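Side-chain contacts in replication initiation and membrane attachment protein (Geobacillus stearothermophilus 10, PDB 5WTN), which probably takes part in initiating and restarting DNA replication as a tetrameric component of the bacterial primosome, with a suggested role in membrane attachment: residues L22-V25 and D26-V29; Y78-R81 and L82-E85; V220-R223 and A224-A227; H260-I263 and D264-R267. All coordinates share one frame; numbering follows the deposited sequence.

Interaction 1 (L22-V25 and D26-V29); sequences LQEV and DRKV
Asp26 turns its carboxylate back toward the start of the helix, where OD2 accepts the backbone N-H of Gln23 (Asp26 OD2 to Gln23 N 2.7 Å). The bond is almost straight, at 172°, and it meets the oxygen on its anti side. With CG lying anti to the carbonyl carbon and beside the backbone N (chi1 -59°), the short aspartate arm reaches back three residues, to the N-cap. Replacing Asp26 with an alanine here takes the acceptor away and would probably leave Gln23 N without its side-chain partner and the entry to the helix freer to shift. Arg27 comes next: its N bonds to Gln23 O at 3.2 Å, while its chain bends at chi3, so that the guanidinium comes alongside Glu24. The two charged groups form only a long salt bridge, with Arg27 NH1 3.6 Å from Glu24 OE2 and their planes 57° apart.

Taken together, this is the first turn of helix 24-38. Gln23 is the N-cap and Asp26 the N3 residue that supplies one half of a capping box; the Gln23 side chain makes no return bond to Asp26 N.

Lys28 continues the turn through its N, which bonds to Glu24 O at 3.3 Å and to Val25 O as well. Its extended chain suits it to reaching outward, and NZ finds its salt-bridge partner in Glu54 of the third subunit. Val29 bonds its N to the same Val25 O at 3.1 Å, and its CG2 approaches CG1 of Val25 to 4.3 Å. Its own branched surface also rests on Pro112 and Phe144.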
ATOM      1  N   LEU A  22      -6.795   3.377   6.273  1.00 29.78           N
ATOM      2  CA  LEU A  22      -5.570   3.190   7.005  1.00 33.53           C
ATOM      3  C   LEU A  22      -4.553   2.772   5.936  1.00 34.85           C
ATOM      4  O   LEU A  22      -4.800   1.823   5.197  1.00 37.46           O
ATOM      5  CB  LEU A  22      -5.817   2.127   8.103  1.00 32.26           C
ATOM      6  CG  LEU A  22      -7.251   2.252   8.731  1.00 37.40           C
ATOM      7  CD1 LEU A  22      -7.770   1.092   9.650  1.00 25.67           C
ATOM      8  CD2 LEU A  22      -7.439   3.581   9.469  1.00 31.19           C
ATOM      9  N   GLN A  23      -3.449   3.507   5.786  1.00 36.07           N
ATOM     10  CA  GLN A  23      -2.471   3.165   4.740  1.00 34.76           C
ATOM     11  C   GLN A  23      -1.083   2.773   5.253  1.00 34.18           C
ATOM     12  O   GLN A  23      -0.768   2.944   6.425  1.00 30.62           O
ATOM     13  CB  GLN A  23      -2.319   4.325   3.768  1.00 31.88           C
ATOM     14  CG  GLN A  23      -3.316   4.331   2.648  1.00 37.54           C
ATOM     15  CD  GLN A  23      -4.113   5.615   2.614  1.00 46.43           C
ATOM     16  OE1 GLN A  23      -3.717   6.617   1.981  1.00 45.53           O
ATOM     17  NE2 GLN A  23      -5.249   5.607   3.314  1.00 47.64           N
ATOM     18  N   GLU A  24      -0.267   2.251   4.344  1.00 36.72           N
ATOM     19  CA  GLU A  24       1.083   1.811   4.665  1.00 40.43           C
ATOM     20  C   GLU A  24       1.752   2.714   5.695  1.00 35.58           C
ATOM     21  O   GLU A  24       2.161   2.253   6.761  1.00 35.54           O
ATOM     22  CB  GLU A  24       1.938   1.738   3.399  1.00 51.02           C
ATOM     23  CG  GLU A  24       3.225   0.946   3.563  1.00 52.99           C
ATOM     24  CD  GLU A  24       3.462  -0.024   2.421  1.00 55.46           C
ATOM     25  OE1 GLU A  24       2.702   0.024   1.431  1.00 52.39           O
ATOM     26  OE2 GLU A  24       4.408  -0.834   2.514  1.00 53.66           O
ATOM     27  N   VAL A  25       1.870   3.999   5.375  1.00 35.33           N
ATOM     28  CA  VAL A  25       2.550   4.935   6.282  1.00 33.70           C
ATOM     29  C   VAL A  25       2.046   4.800   7.721  1.00 30.90           C
ATOM     30  O   VAL A  25       2.854   4.654   8.648  1.00 30.91           O
ATOM     31  CB  VAL A  25       2.396   6.398   5.854  1.00 33.93           C
ATOM     32  CG1 VAL A  25       2.923   7.354   6.947  1.00 25.97           C
ATOM     33  CG2 VAL A  25       3.109   6.628   4.546  1.00 36.51           C
ATOM     34  N   ASP A  26       0.723   4.846   7.897  1.00 28.72           N
ATOM     35  CA  ASP A  26       0.104   4.596   9.195  1.00 23.79           C
ATOM     36  C   ASP A  26       0.651   3.331   9.852  1.00 19.87           C
ATOM     37  O   ASP A  26       0.881   3.301  11.054  1.00 17.83           O
ATOM     38  CB  ASP A  26      -1.407   4.432   9.043  1.00 24.08           C
ATOM     39  CG  ASP A  26      -2.071   5.639   8.429  1.00 22.77           C
ATOM     40  OD1 ASP A  26      -1.747   6.779   8.828  1.00 20.79           O
ATOM     41  OD2 ASP A  26      -2.933   5.440   7.548  1.00 24.62           O
ATOM     42  N   ARG A  27       0.874   2.292   9.061  1.00 20.18           N
ATOM     43  CA  ARG A  27       1.317   1.023   9.622  1.00 22.88           C
ATOM     44  C   ARG A  27       2.691   1.121  10.263  1.00 20.33           C
ATOM     45  O   ARG A  27       2.997   0.394  11.208  1.00 18.80           O
ATOM     46  CB  ARG A  27       1.340  -0.078   8.564  1.00 27.25           C
ATOM     47  CG  ARG A  27       1.493  -1.467   9.151  1.00 26.36           C
ATOM     48  CD  ARG A  27       2.161  -2.386   8.168  1.00 31.73           C
ATOM     49  NE  ARG A  27       3.569  -2.047   8.085  1.00 35.23           N
ATOM     50  CZ  ARG A  27       4.266  -1.995   6.961  1.00 36.26           C
ATOM     51  NH1 ARG A  27       3.683  -2.249   5.798  1.00 35.65           N
ATOM     52  NH2 ARG A  27       5.548  -1.670   7.016  1.00 35.23           N
ATOM     53  N   LYS A  28       3.528   2.004   9.729  1.00 21.01           N
ATOM     54  CA  LYS A  28       4.872   2.196  10.258  1.00 19.47           C
ATOM     55  C   LYS A  28       4.812   3.049  11.517  1.00 15.41           C
ATOM     56  O   LYS A  28       5.489   2.770  12.506  1.00 14.26           O
ATOM     57  CB  LYS A  28       5.771   2.859   9.213  1.00 25.99           C
ATOM     58  CG  LYS A  28       5.739   2.187   7.850  1.00 27.86           C
ATOM     59  CD  LYS A  28       6.952   2.570   7.017  1.00 33.11           C
ATOM     60  CE  LYS A  28       6.679   2.393   5.532  1.00 40.19           C
ATOM     61  NZ  LYS A  28       7.849   2.791   4.701  1.00 39.99           N
ATOM     62  N   VAL A  29       3.989   4.090  11.467  1.00 14.25           N
ATOM     63  CA  VAL A  29       3.776   4.963  12.612  1.00 14.45           C
ATOM     64  C   VAL A  29       3.234   4.137  13.767  1.00 14.79           C
ATOM     65  O   VAL A  29       3.617   4.332  14.921  1.00 13.28           O
ATOM     66  CB  VAL A  29       2.787   6.096  12.286  1.00 14.29           C
ATOM     67  CG1 VAL A  29       2.418   6.857  13.551  1.00 12.11           C
ATOM     68  CG2 VAL A  29       3.379   7.034  11.245  1.00 14.75           C
TER

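Interaction 2 (Y78-R81 and L82-E85); sequences YSER and LKLE
Arg81 and Glu85, one helical turn apart, are joined by a salt bridge in which two guanidinium nitrogens converge on one oxygen. Arg81 NE lies 2.7 Å from Glu85 OE2, and Arg81 NH2 lies 2.9 Å from that same Glu85 OE2. The two planes differ by only 7°, although OE2 sits somewhat out of the guanidinium plane. A bend at chi3 (87°) carries the end of Arg81 across to the carboxylate. OE2 also takes a hydrogen bond from Thr92 OG1, and OE1 accepts from the backbone N of Arg159 of the second subunit; NH1 of Arg81 has a weak bond to Tyr107 OH. Both oxygens of this buried glutamate are thus satisfied.

The pair is an i to i+4 salt bridge on helix 74-86, whose main chain is held by bonds such as Leu84 N to Glu80 O at 3.0 Å. Glu80 and Lys83 run side by side, but Glu80 OE1 and Lys83 NZ make only a long salt bridge of 3.7 Å, and Glu80 OE1 is also salt-bridged to Arg41 NH1.

Leucine suits position 82 because both its methyls can meet Tyr78. Leu82 CD1 lies over the ring face in a CH-pi contact, 4.0 Å from the Tyr78 ring centroid. Leu82 CD2 touches Tyr78 CE2 at 3.7 Å. The Tyr78 hydroxyl, which the same methyls also touch, is hydrogen-bonded to Glu7 OE2.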
ATOM      1  N   TYR A  78     -10.057  -6.704  25.977  1.00 17.02           N
ATOM      2  CA  TYR A  78     -10.733  -5.547  26.560  1.00 15.34           C
ATOM      3  C   TYR A  78      -9.709  -4.558  27.065  1.00 15.57           C
ATOM      4  O   TYR A  78      -9.861  -3.357  26.916  1.00 13.90           O
ATOM      5  CB  TYR A  78     -11.643  -5.966  27.714  1.00 14.97           C
ATOM      6  CG  TYR A  78     -12.274  -4.809  28.446  1.00 13.49           C
ATOM      7  CD1 TYR A  78     -13.425  -4.213  27.961  1.00 14.44           C
ATOM      8  CD2 TYR A  78     -11.729  -4.317  29.625  1.00 13.10           C
ATOM      9  CE1 TYR A  78     -14.015  -3.152  28.622  1.00 14.51           C
ATOM     10  CE2 TYR A  78     -12.310  -3.259  30.288  1.00 12.19           C
ATOM     11  CZ  TYR A  78     -13.455  -2.683  29.779  1.00 13.64           C
ATOM     12  OH  TYR A  78     -14.055  -1.633  30.419  1.00 20.63           O
ATOM     13  N   SER A  79      -8.668  -5.075  27.684  1.00 16.50           N
ATOM     14  CA  SER A  79      -7.696  -4.216  28.292  1.00 16.39           C
ATOM     15  C   SER A  79      -7.075  -3.383  27.194  1.00 18.72           C
ATOM     16  O   SER A  79      -6.971  -2.160  27.298  1.00 16.30           O
ATOM     17  CB  SER A  79      -6.638  -5.066  28.953  1.00 16.97           C
ATOM     18  OG  SER A  79      -6.079  -4.338  30.013  1.00 31.26           O
ATOM     19  N   GLU A  80      -6.695  -4.062  26.119  1.00 19.19           N
ATOM     20  CA  GLU A  80      -6.037  -3.414  25.008  1.00 17.13           C
ATOM     21  C   GLU A  80      -6.995  -2.474  24.247  1.00 16.08           C
ATOM     22  O   GLU A  80      -6.613  -1.358  23.864  1.00 14.37           O
ATOM     23  CB  GLU A  80      -5.399  -4.476  24.115  1.00 16.68           C
ATOM     24  CG  GLU A  80      -4.418  -5.377  24.880  1.00 19.86           C
ATOM     25  CD  GLU A  80      -3.374  -4.567  25.646  1.00 24.74           C
ATOM     26  OE1 GLU A  80      -3.144  -4.796  26.858  1.00 32.47           O
ATOM     27  OE2 GLU A  80      -2.757  -3.681  25.030  1.00 28.24           O
ATOM     28  N   ARG A  81      -8.244  -2.893  24.082  1.00 12.14           N
ATOM     29  CA  ARG A  81      -9.233  -2.025  23.481  1.00 12.23           C
ATOM     30  C   ARG A  81      -9.244  -0.630  24.117  1.00 12.67           C
ATOM     31  O   ARG A  81      -9.439   0.376  23.448  1.00 12.52           O
ATOM     32  CB  ARG A  81     -10.629  -2.625  23.620  1.00 10.52           C
ATOM     33  CG  ARG A  81     -11.598  -1.979  22.658  1.00 13.39           C
ATOM     34  CD  ARG A  81     -13.038  -2.189  22.999  1.00 13.90           C
ATOM     35  NE  ARG A  81     -13.529  -1.172  23.914  1.00 14.29           N
ATOM     36  CZ  ARG A  81     -14.622  -1.328  24.646  1.00 17.87           C
ATOM     37  NH1 ARG A  81     -15.305  -2.463  24.549  1.00 18.23           N
ATOM     38  NH2 ARG A  81     -15.023  -0.366  25.476  1.00 19.19           N
ATOM     39  N   LEU A  82      -9.023  -0.582  25.416  1.00 12.10           N
ATOM     40  CA  LEU A  82      -9.104   0.657  26.152  1.00 13.20           C
ATOM     41  C   LEU A  82      -7.841   1.510  25.950  1.00 11.92           C
ATOM     42  O   LEU A  82      -7.899   2.732  25.952  1.00  8.54           O
ATOM     43  CB  LEU A  82      -9.345   0.353  27.640  1.00 15.01           C
ATOM     44  CG  LEU A  82     -10.743   0.491  28.234  1.00 14.49           C
ATOM     45  CD1 LEU A  82     -11.778  -0.239  27.407  1.00 14.59           C
ATOM     46  CD2 LEU A  82     -10.702  -0.043  29.645  1.00 13.99           C
ATOM     47  N   LYS A  83      -6.702   0.854  25.774  1.00 13.15           N
ATOM     48  CA  LYS A  83      -5.490   1.569  25.438  1.00 13.44           C
ATOM     49  C   LYS A  83      -5.648   2.245  24.092  1.00 11.16           C
ATOM     50  O   LYS A  83      -5.275   3.390  23.932  1.00 10.50           O
ATOM     51  CB  LYS A  83      -4.296   0.638  25.419  1.00 12.37           C
ATOM     52  CG  LYS A  83      -3.988   0.105  26.774  1.00 13.17           C
ATOM     53  CD  LYS A  83      -2.674  -0.615  26.763  1.00 15.99           C
ATOM     54  CE  LYS A  83      -2.451  -1.344  28.059  1.00 20.61           C
ATOM     55  NZ  LYS A  83      -1.087  -1.916  28.030  1.00 23.89           N
ATOM     56  N   LEU A  84      -6.225   1.532  23.135  1.00 11.96           N
ATOM     57  CA  LEU A  84      -6.484   2.119  21.832  1.00  9.79           C
ATOM     58  C   LEU A  84      -7.427   3.297  21.956  1.00  9.40           C
ATOM     59  O   LEU A  84      -7.249   4.282  21.263  1.00 10.26           O
ATOM     60  CB  LEU A  84      -7.015   1.090  20.831  1.00  8.06           C
ATOM     61  CG  LEU A  84      -6.041  -0.013  20.440  1.00  6.38           C
ATOM     62  CD1 LEU A  84      -6.563  -0.766  19.268  1.00  7.28           C
ATOM     63  CD2 LEU A  84      -4.680   0.536  20.123  1.00  7.05           C
ATOM     64  N   GLU A  85      -8.400   3.213  22.856  1.00  9.97           N
ATOM     65  CA  GLU A  85      -9.355   4.303  23.048  1.00 10.24           C
ATOM     66  C   GLU A  85      -8.701   5.580  23.586  1.00 12.37           C
ATOM     67  O   GLU A  85      -8.850   6.656  23.006  1.00 16.16           O
ATOM     68  CB  GLU A  85     -10.486   3.863  23.979  1.00 10.15           C
ATOM     69  CG  GLU A  85     -11.500   2.936  23.329  1.00 11.94           C
ATOM     70  CD  GLU A  85     -12.679   2.634  24.234  1.00 15.46           C
ATOM     71  OE1 GLU A  85     -12.989   3.472  25.106  1.00 20.98           O
ATOM     72  OE2 GLU A  85     -13.294   1.559  24.073  1.00 14.50           O
TER

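Interaction 3 (V220-R223 and A224-A227); sequences VPRR and AVTA
Pro221 O receives the N-H of Ala224 (Pro221 O to Ala224 N 2.7 Å, 163° at the hydrogen), and one residue on Arg222 O receives that of Val225 (Arg222 O to Val225 N 3.1 Å). Two successive bonds of this i to i+3 kind wind residues 222-224 into a short 3-10 turn. Proline fits at its start, since Pro221 has no N-H to offer and only its carbonyl is needed. The chain then opens out at Val225 and reaches Thr226, the N-cap of helix 227-240, whose OG1 takes the N-H of Val229.

Ala224 packs its methyl against both residues that precede the turn: Ala224 CB is 4.0 Å from Val220 CG1 and 4.2 Å from Pro221 CG. A methyl is enough to touch both neighbours here. Val220 and Val225 also rest on Leu215, which places the loop against helix 208-217.

Arg222 starts with CG anti to its own N (chi1 166°) and then bends at chi2 (85°), carrying the guanidinium forward to Val225. There Arg222 NH1 makes a weak hydrogen bond to Val225 O at 3.3 Å, the oxygen lying at the guanidinium edge and in its plane. Arg222 also packs on Phe212 of helix 208-217, which Val225 touches too. Because the backbone bonds are firm and this side-chain bond is weak, the turn probably owes its shape mainly to the main chain and the apolar contacts, with the weak polar bond adding little.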
ATOM      1  N   VAL A 220     -22.491  47.641   3.754  1.00 49.96           N
ATOM      2  CA  VAL A 220     -21.938  46.343   4.129  1.00 52.71           C
ATOM      3  C   VAL A 220     -20.453  46.467   4.468  1.00 49.71           C
ATOM      4  O   VAL A 220     -19.622  46.677   3.584  1.00 51.38           O
ATOM      5  CB  VAL A 220     -22.117  45.305   3.006  1.00 52.69           C
ATOM      6  CG1 VAL A 220     -21.511  43.972   3.415  1.00 42.93           C
ATOM      7  CG2 VAL A 220     -23.589  45.147   2.659  1.00 47.86           C
ATOM      8  N   PRO A 221     -20.130  46.332   5.749  1.00 49.67           N
ATOM      9  CA  PRO A 221     -18.743  46.449   6.215  1.00 51.69           C
ATOM     10  C   PRO A 221     -17.799  45.502   5.479  1.00 51.02           C
ATOM     11  O   PRO A 221     -18.077  44.309   5.373  1.00 47.43           O
ATOM     12  CB  PRO A 221     -18.839  46.053   7.689  1.00 50.55           C
ATOM     13  CG  PRO A 221     -20.013  45.138   7.751  1.00 46.51           C
ATOM     14  CD  PRO A 221     -20.991  45.659   6.737  1.00 48.52           C
ATOM     15  N   ARG A 222     -16.691  46.042   4.981  1.00 52.99           N
ATOM     16  CA  ARG A 222     -15.682  45.243   4.283  1.00 55.59           C
ATOM     17  C   ARG A 222     -15.276  44.009   5.111  1.00 52.83           C
ATOM     18  O   ARG A 222     -14.970  42.947   4.562  1.00 47.40           O
ATOM     19  CB  ARG A 222     -14.469  46.126   3.951  1.00 54.06           C
ATOM     20  CG  ARG A 222     -13.210  45.382   3.532  1.00 56.58           C
ATOM     21  CD  ARG A 222     -13.215  45.054   2.048  1.00 56.47           C
ATOM     22  NE  ARG A 222     -12.004  44.352   1.605  1.00 63.21           N
ATOM     23  CZ  ARG A 222     -11.720  43.072   1.869  1.00 63.29           C
ATOM     24  NH1 ARG A 222     -12.549  42.325   2.596  1.00 54.16           N
ATOM     25  NH2 ARG A 222     -10.595  42.530   1.408  1.00 69.09           N
ATOM     26  N   ARG A 223     -15.338  44.157   6.433  1.00 53.24           N
ATOM     27  CA  ARG A 223     -15.067  43.077   7.372  1.00 54.16           C
ATOM     28  C   ARG A 223     -15.951  41.858   7.124  1.00 50.50           C
ATOM     29  O   ARG A 223     -15.598  40.748   7.521  1.00 51.31           O
ATOM     30  CB  ARG A 223     -15.298  43.570   8.805  1.00 63.04           C
ATOM     31  CG  ARG A 223     -14.721  44.959   9.115  1.00 70.33           C
ATOM     32  CD  ARG A 223     -15.403  45.583  10.341  1.00 74.03           C
ATOM     33  NE  ARG A 223     -15.808  44.573  11.324  1.00 85.99           N
ATOM     34  CZ  ARG A 223     -15.038  44.120  12.315  1.00 89.11           C
ATOM     35  NH1 ARG A 223     -13.802  44.587  12.472  1.00 86.20           N
ATOM     36  NH2 ARG A 223     -15.503  43.195  13.153  1.00 81.61           N
ATOM     37  N   ALA A 224     -17.100  42.062   6.482  1.00 44.85           N
ATOM     38  CA  ALA A 224     -18.044  40.965   6.244  1.00 45.92           C
ATOM     39  C   ALA A 224     -17.473  39.918   5.307  1.00 44.07           C
ATOM     40  O   ALA A 224     -17.780  38.728   5.417  1.00 40.47           O
ATOM     41  CB  ALA A 224     -19.355  41.481   5.691  1.00 45.89           C
ATOM     42  N   VAL A 225     -16.624  40.363   4.393  1.00 43.71           N
ATOM     43  CA  VAL A 225     -16.032  39.437   3.462  1.00 39.80           C
ATOM     44  C   VAL A 225     -14.746  38.940   4.103  1.00 45.14           C
ATOM     45  O   VAL A 225     -13.746  39.657   4.208  1.00 46.60           O
ATOM     46  CB  VAL A 225     -15.737  40.121   2.138  1.00 38.94           C
ATOM     47  CG1 VAL A 225     -14.980  39.192   1.208  1.00 39.10           C
ATOM     48  CG2 VAL A 225     -17.024  40.572   1.505  1.00 39.81           C
ATOM     49  N   THR A 226     -14.787  37.683   4.518  1.00 44.36           N
ATOM     50  CA  THR A 226     -13.680  37.072   5.213  1.00 41.73           C
ATOM     51  C   THR A 226     -12.774  36.474   4.156  1.00 44.36           C
ATOM     52  O   THR A 226     -13.096  36.514   2.969  1.00 44.08           O
ATOM     53  CB  THR A 226     -14.198  35.981   6.159  1.00 42.95           C
ATOM     54  OG1 THR A 226     -14.999  35.050   5.420  1.00 41.01           O
ATOM     55  CG2 THR A 226     -15.056  36.598   7.255  1.00 40.70           C
ATOM     56  N   ALA A 227     -11.647  35.913   4.570  1.00 46.60           N
ATOM     57  CA  ALA A 227     -10.756  35.284   3.613  1.00 43.96           C
ATOM     58  C   ALA A 227     -11.479  34.085   3.025  1.00 42.83           C
ATOM     59  O   ALA A 227     -11.375  33.808   1.833  1.00 44.89           O
ATOM     60  CB  ALA A 227      -9.484  34.849   4.289  1.00 48.35           C
TER

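Interaction 4 (H260-I263 and D264-R267); sequences HIDI and DALR
Asp262 directs its carboxylate, a flat group with one oxygen for each donor, at N-H groups of the first turn of helix 263-278: Asp262 OD1 faces Asp264 N at 3.5 Å, and Asp262 OD2 faces Ala265 N at 3.3 Å. Asp262 is the N-cap of the helix, and its side chain adds these two weak capping bonds. The carboxylate of Asp264 is turned 38° from this plane and is no stacking partner; the two charges stay apart, OD1 of Asp262 lying 5.1 Å from OD1 of Asp264. CG of Asp262 lies beside its carbonyl carbon (chi1 177°), which swings the oxygens over the helix start, where the backbone N-H groups would probably favour their negative charge. A leucine in place of Asp262 brings a side chain with no acceptor and would probably leave the N-H groups of Asp264 and Ala265 without their capping partners.

Main-chain bonds take over from there, with Leu266 N bonded to Asp262 O at 2.9 Å. Leucine suits this buried place, where it packs on Leu236, Met247 and Leu250. The end of Arg267 reaches the second subunit, where NH1 bonds to Arg120 O, while Arg267 CG rests 4.2 Å from Ile263 CG2.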
ATOM      1  N   HIS A 260     -22.974  38.352   8.606  1.00 39.39           N
ATOM      2  CA  HIS A 260     -22.380  37.069   8.241  1.00 38.04           C
ATOM      3  C   HIS A 260     -22.845  36.589   6.867  1.00 37.73           C
ATOM      4  O   HIS A 260     -24.022  36.668   6.538  1.00 41.23           O
ATOM      5  CB  HIS A 260     -22.738  36.022   9.284  1.00 38.52           C
ATOM      6  CG  HIS A 260     -22.195  34.660   8.990  1.00 42.20           C
ATOM      7  ND1 HIS A 260     -22.991  33.622   8.550  1.00 45.08           N
ATOM      8  CD2 HIS A 260     -20.942  34.156   9.096  1.00 43.81           C
ATOM      9  CE1 HIS A 260     -22.251  32.538   8.392  1.00 44.89           C
ATOM     10  NE2 HIS A 260     -21.004  32.835   8.717  1.00 47.43           N
ATOM     11  N   ILE A 261     -21.925  36.070   6.069  1.00 36.93           N
ATOM     12  CA  ILE A 261     -22.282  35.476   4.785  1.00 35.61           C
ATOM     13  C   ILE A 261     -22.123  33.962   4.816  1.00 34.91           C
ATOM     14  O   ILE A 261     -21.041  33.446   5.094  1.00 36.93           O
ATOM     15  CB  ILE A 261     -21.412  36.049   3.660  1.00 35.19           C
ATOM     16  CG1 ILE A 261     -21.576  37.563   3.608  1.00 33.31           C
ATOM     17  CG2 ILE A 261     -21.780  35.434   2.321  1.00 31.18           C
ATOM     18  CD1 ILE A 261     -20.629  38.229   2.662  1.00 29.87           C
ATOM     19  N   ASP A 262     -23.198  33.242   4.528  1.00 37.69           N
ATOM     20  CA  ASP A 262     -23.108  31.791   4.530  1.00 40.36           C
ATOM     21  C   ASP A 262     -22.692  31.331   3.146  1.00 39.97           C
ATOM     22  O   ASP A 262     -23.413  31.535   2.165  1.00 40.59           O
ATOM     23  CB  ASP A 262     -24.433  31.149   4.919  1.00 41.89           C
ATOM     24  CG  ASP A 262     -24.378  29.638   4.859  1.00 46.24           C
ATOM     25  OD1 ASP A 262     -23.287  29.076   5.123  1.00 47.97           O
ATOM     26  OD2 ASP A 262     -25.421  29.016   4.546  1.00 49.21           O
ATOM     27  N   ILE A 263     -21.526  30.705   3.077  1.00 38.50           N
ATOM     28  CA  ILE A 263     -20.937  30.329   1.807  1.00 35.42           C
ATOM     29  C   ILE A 263     -21.755  29.252   1.114  1.00 37.20           C
ATOM     30  O   ILE A 263     -21.899  29.266  -0.110  1.00 37.71           O
ATOM     31  CB  ILE A 263     -19.489  29.882   1.999  1.00 34.98           C
ATOM     32  CG1 ILE A 263     -18.647  31.061   2.497  1.00 35.90           C
ATOM     33  CG2 ILE A 263     -18.923  29.343   0.713  1.00 34.10           C
ATOM     34  CD1 ILE A 263     -17.185  30.739   2.685  1.00 37.33           C
ATOM     35  N   ASP A 264     -22.299  28.327   1.902  1.00 42.91           N
ATOM     36  CA  ASP A 264     -23.225  27.319   1.388  1.00 42.07           C
ATOM     37  C   ASP A 264     -24.384  27.981   0.637  1.00 40.06           C
ATOM     38  O   ASP A 264     -24.681  27.612  -0.494  1.00 39.30           O
ATOM     39  CB  ASP A 264     -23.740  26.428   2.529  1.00 43.99           C
ATOM     40  CG  ASP A 264     -22.939  25.127   2.683  1.00 53.67           C
ATOM     41  OD1 ASP A 264     -21.742  25.084   2.298  1.00 48.96           O
ATOM     42  OD2 ASP A 264     -23.522  24.139   3.195  1.00 57.61           O
ATOM     43  N   ALA A 265     -25.001  28.985   1.256  1.00 40.72           N
ATOM     44  CA  ALA A 265     -26.113  29.722   0.648  1.00 38.73           C
ATOM     45  C   ALA A 265     -25.691  30.540  -0.577  1.00 39.80           C
ATOM     46  O   ALA A 265     -26.428  30.613  -1.566  1.00 39.20           O
ATOM     47  CB  ALA A 265     -26.752  30.621   1.667  1.00 38.30           C
ATOM     48  N   LEU A 266     -24.516  31.165  -0.497  1.00 36.71           N
ATOM     49  CA  LEU A 266     -23.932  31.867  -1.635  1.00 33.31           C
ATOM     50  C   LEU A 266     -23.707  30.923  -2.813  1.00 31.58           C
ATOM     51  O   LEU A 266     -24.052  31.250  -3.939  1.00 30.69           O
ATOM     52  CB  LEU A 266     -22.609  32.507  -1.230  1.00 29.09           C
ATOM     53  CG  LEU A 266     -21.913  33.352  -2.295  1.00 25.62           C
ATOM     54  CD1 LEU A 266     -22.772  34.525  -2.698  1.00 30.65           C
ATOM     55  CD2 LEU A 266     -20.590  33.853  -1.794  1.00 26.09           C
ATOM     56  N   ARG A 267     -23.135  29.751  -2.541  1.00 32.43           N
ATOM     57  CA  ARG A 267     -22.917  28.737  -3.569  1.00 32.06           C
ATOM     58  C   ARG A 267     -24.204  28.379  -4.303  1.00 34.47           C
ATOM     59  O   ARG A 267     -24.212  28.293  -5.529  1.00 36.30           O
ATOM     60  CB  ARG A 267     -22.255  27.470  -2.984  1.00 35.95           C
ATOM     61  CG  ARG A 267     -20.760  27.639  -2.625  1.00 33.27           C
ATOM     62  CD  ARG A 267     -20.089  26.365  -2.065  1.00 33.27           C
ATOM     63  NE  ARG A 267     -20.157  25.197  -2.959  1.00 33.47           N
ATOM     64  CZ  ARG A 267     -19.527  24.040  -2.728  1.00 32.10           C
ATOM     65  NH1 ARG A 267     -18.768  23.911  -1.642  1.00 28.58           N
ATOM     66  NH2 ARG A 267     -19.640  23.015  -3.582  1.00 30.08           N
TER

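From the N terminus onward the four contacts follow one another in series; each lies within eight consecutive residues, so none nests in or crosses another. Interaction 1 starts helix 24-38, and interaction 2 lies within helix 74-86, their centres about 19 Å apart. Interactions 3 and 4 lie on the other side of the chain's centre. Interaction 3 makes the turn within the loop between helices 208-217 and 227-240; interaction 4 leads from the loop after helix 244-254 into helix 263-278. These two meet directly, Ala224 O lying 4.0 Å from Ile261 CD1. Interactions 1, 2 and 4 touch the second subunit, interaction 1 the third as well, and no other chain touches interaction 3.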